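Local atomic coordinates of glycinin A3B4 subunit (Glycine max, PDB entry 2D5F), a protein that serves as a seed storage protein, an 11S globulin of the cupin superfamily that assembles into hexamers in soybean. Residues B[369-374]-B[393-398]. Sequence-based numbering, arbitrary orientation.
Sequences AQYVVL and YVTRGK
Y371 and T395 meet through their hydroxyls, reaching from opposite directions across strand 438-445, which lies between their two strands in the antiparallel sheet of the second cupin domain. Their CA atoms stay 9.5 Å apart, so the long tyrosine does most of the spanning. Its ring, with CG anti to the backbone N (chi1 -167°), brings OH to 2.9 Å from T395 OG1, a hydrogen-bonding distance; T395 OG1 lies oblique to the ring, 3.7 Å from Y371 CZ.

The strand in the middle supplies the other partners. Y371 OH hydrogen-bonds to E440 OE2, T395 OG1 makes a weak bond to the carbonyl of E440, and R396 NH1 forms a salt bridge with E440 OE1. T395 and R396 together sit opposite the single residue E440, a classic beta bulge at which the chain bends away.

A water links the segments a second time, 3.0 Å from L374 O, to which it donates, and weakly bound in the guanidinium plane at 2.7 Å from R396 NH2.

A phenylalanine in place of Y371 would probably leave T395 OG1 and the E440 carboxylate each without a hydroxyl partner. The chemistry is thus a small polar network centred on E440, adding side-chain links, one to a main-chain carbonyl, across neighbouring strands 368-374, 438-445 and 390-395.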
ATOM      1  N   ALA B 369       0.449  -6.591  21.412  1.00 19.54           N
ATOM      2  CA  ALA B 369       0.283  -7.034  22.786  1.00 22.72           C
ATOM      3  C   ALA B 369      -0.845  -6.321  23.496  1.00 19.52           C
ATOM      4  O   ALA B 369      -1.390  -5.337  23.001  1.00 16.06           O
ATOM      5  CB  ALA B 369       1.585  -6.819  23.559  1.00 18.30           C
ATOM      6  N   GLN B 370      -1.199  -6.852  24.659  1.00 20.40           N
ATOM      7  CA  GLN B 370      -2.218  -6.248  25.497  1.00 17.72           C
ATOM      8  C   GLN B 370      -1.723  -6.338  26.931  1.00 22.48           C
ATOM      9  O   GLN B 370      -0.929  -7.218  27.272  1.00 17.07           O
ATOM     10  CB  GLN B 370      -3.559  -6.976  25.363  1.00 18.67           C
ATOM     11  CG  GLN B 370      -4.270  -6.707  24.043  1.00 27.73           C
ATOM     12  CD  GLN B 370      -5.661  -7.300  23.996  1.00 28.68           C
ATOM     13  OE1 GLN B 370      -5.847  -8.477  24.273  1.00 30.64           O
ATOM     14  NE2 GLN B 370      -6.650  -6.481  23.637  1.00 30.10           N
ATOM     15  N   TYR B 371      -2.147  -5.389  27.753  1.00 14.77           N
ATOM     16  CA  TYR B 371      -1.793  -5.420  29.160  1.00 20.67           C
ATOM     17  C   TYR B 371      -3.140  -5.457  29.849  1.00 19.59           C
ATOM     18  O   TYR B 371      -3.999  -4.605  29.603  1.00 22.43           O
ATOM     19  CB  TYR B 371      -1.013  -4.186  29.593  1.00 17.97           C
ATOM     20  CG  TYR B 371      -0.397  -4.379  30.956  1.00 23.43           C
ATOM     21  CD1 TYR B 371      -0.941  -3.771  32.092  1.00 29.03           C
ATOM     22  CD2 TYR B 371       0.693  -5.222  31.122  1.00 27.20           C
ATOM     23  CE1 TYR B 371      -0.405  -4.012  33.365  1.00 19.18           C
ATOM     24  CE2 TYR B 371       1.233  -5.468  32.380  1.00 28.92           C
ATOM     25  CZ  TYR B 371       0.682  -4.865  33.493  1.00 25.66           C
ATOM     26  OH  TYR B 371       1.217  -5.143  34.731  1.00 31.92           O
ATOM     27  N   VAL B 372      -3.336  -6.470  30.679  1.00 19.28           N
ATOM     28  CA  VAL B 372      -4.600  -6.642  31.366  1.00 18.82           C
ATOM     29  C   VAL B 372      -4.453  -6.571  32.880  1.00 24.76           C
ATOM     30  O   VAL B 372      -3.542  -7.170  33.458  1.00 21.05           O
ATOM     31  CB  VAL B 372      -5.228  -8.005  30.992  1.00 22.05           C
ATOM     32  CG1 VAL B 372      -6.546  -8.196  31.721  1.00 18.98           C
ATOM     33  CG2 VAL B 372      -5.443  -8.080  29.469  1.00 23.02           C
ATOM     34  N   VAL B 373      -5.356  -5.825  33.509  1.00 24.02           N
ATOM     35  CA  VAL B 373      -5.367  -5.706  34.962  1.00 23.52           C
ATOM     36  C   VAL B 373      -6.763  -6.074  35.443  1.00 22.92           C
ATOM     37  O   VAL B 373      -7.741  -5.420  35.087  1.00 20.87           O
ATOM     38  CB  VAL B 373      -5.051  -4.275  35.434  1.00 24.59           C
ATOM     39  CG1 VAL B 373      -5.156  -4.199  36.954  1.00 31.48           C
ATOM     40  CG2 VAL B 373      -3.655  -3.870  34.982  1.00 23.16           C
ATOM     41  N   LEU B 374      -6.853  -7.147  36.222  1.00 23.17           N
ATOM     42  CA  LEU B 374      -8.129  -7.588  36.770  1.00 24.55           C
ATOM     43  C   LEU B 374      -8.082  -7.393  38.273  1.00 27.60           C
ATOM     44  O   LEU B 374      -7.119  -7.786  38.934  1.00 25.30           O
ATOM     45  CB  LEU B 374      -8.388  -9.062  36.446  1.00 25.97           C
ATOM     46  CG  LEU B 374      -8.636  -9.397  34.968  1.00 24.35           C
ATOM     47  CD1 LEU B 374      -8.739 -10.913  34.787  1.00 20.28           C
ATOM     48  CD2 LEU B 374      -9.904  -8.703  34.493  1.00 27.25           C
ATOM     49  N   TYR B 393       2.026 -13.700  30.092  1.00 16.84           N
ATOM     50  CA  TYR B 393       3.069 -13.722  31.109  1.00 21.33           C
ATOM     51  C   TYR B 393       2.478 -12.912  32.258  1.00 22.95           C
ATOM     52  O   TYR B 393       2.162 -11.735  32.090  1.00 20.29           O
ATOM     53  CB  TYR B 393       4.366 -13.060  30.639  1.00 20.88           C
ATOM     54  CG  TYR B 393       5.393 -12.988  31.753  1.00 18.41           C
ATOM     55  CD1 TYR B 393       6.168 -14.099  32.087  1.00 20.75           C
ATOM     56  CD2 TYR B 393       5.515 -11.839  32.540  1.00 24.92           C
ATOM     57  CE1 TYR B 393       7.038 -14.072  33.187  1.00 27.35           C
ATOM     58  CE2 TYR B 393       6.381 -11.800  33.643  1.00 27.65           C
ATOM     59  CZ  TYR B 393       7.136 -12.927  33.959  1.00 28.98           C
ATOM     60  OH  TYR B 393       7.966 -12.910  35.059  1.00 26.21           O
ATOM     61  N   VAL B 394       2.306 -13.542  33.415  1.00 19.51           N
ATOM     62  CA  VAL B 394       1.731 -12.839  34.557  1.00 23.18           C
ATOM     63  C   VAL B 394       2.781 -11.962  35.212  1.00 20.66           C
ATOM     64  O   VAL B 394       3.845 -12.433  35.600  1.00 23.54           O
ATOM     65  CB  VAL B 394       1.148 -13.828  35.586  1.00 19.99           C
ATOM     66  CG1 VAL B 394       0.541 -13.060  36.773  1.00 18.96           C
ATOM     67  CG2 VAL B 394       0.079 -14.680  34.913  1.00 20.15           C
ATOM     68  N   THR B 395       2.471 -10.676  35.318  1.00 20.74           N
ATOM     69  CA  THR B 395       3.394  -9.716  35.896  1.00 26.87           C
ATOM     70  C   THR B 395       3.134  -9.487  37.379  1.00 22.82           C
ATOM     71  O   THR B 395       3.999  -8.994  38.095  1.00 23.85           O
ATOM     72  CB  THR B 395       3.308  -8.376  35.151  1.00 17.03           C
ATOM     73  OG1 THR B 395       1.945  -7.942  35.121  1.00 24.03           O
ATOM     74  CG2 THR B 395       3.812  -8.532  33.727  1.00 17.98           C
ATOM     75  N   ARG B 396       1.945  -9.848  37.840  1.00 27.85           N
ATOM     76  CA  ARG B 396       1.627  -9.676  39.247  1.00 29.48           C
ATOM     77  C   ARG B 396       0.317 -10.334  39.632  1.00 27.92           C
ATOM     78  O   ARG B 396      -0.588 -10.476  38.812  1.00 27.72           O
ATOM     79  CB  ARG B 396       1.555  -8.192  39.597  1.00 33.55           C
ATOM     80  CG  ARG B 396       1.715  -7.913  41.078  1.00 39.85           C
ATOM     81  CD  ARG B 396       0.906  -6.702  41.465  1.00 45.29           C
ATOM     82  NE  ARG B 396      -0.514  -6.955  41.265  1.00 49.34           N
ATOM     83  CZ  ARG B 396      -1.431  -6.002  41.167  1.00 54.97           C
ATOM     84  NH1 ARG B 396      -1.068  -4.730  41.255  1.00 62.71           N
ATOM     85  NH2 ARG B 396      -2.705  -6.318  40.969  1.00 50.89           N
ATOM     86  N   GLY B 397       0.222 -10.746  40.891  1.00 24.54           N
ATOM     87  CA  GLY B 397      -1.008 -11.350  41.358  1.00 23.22           C
ATOM     88  C   GLY B 397      -1.212 -12.800  40.985  1.00 26.57           C
ATOM     89  O   GLY B 397      -0.261 -13.545  40.729  1.00 29.50           O
ATOM     90  N   LYS B 398      -2.477 -13.194  40.931  1.00 25.51           N
ATOM     91  CA  LYS B 398      -2.819 -14.567  40.635  1.00 28.26           C
ATOM     92  C   LYS B 398      -4.299 -14.655  40.278  1.00 27.01           C
ATOM     93  O   LYS B 398      -5.113 -13.858  40.746  1.00 35.72           O
ATOM     94  CB  LYS B 398      -2.506 -15.404  41.879  1.00 27.87           C
ATOM     95  CG  LYS B 398      -2.825 -16.877  41.807  1.00 40.04           C
ATOM     96  CD  LYS B 398      -2.367 -17.543  43.102  1.00 38.09           C
ATOM     97  CE  LYS B 398      -2.764 -18.998  43.161  1.00 47.76           C
ATOM     98  NZ  LYS B 398      -2.128 -19.686  44.324  1.00 53.09           N
TER
HETATM   99  O   HOH W   1      -5.382  -5.942  40.509  1.00 31.42           O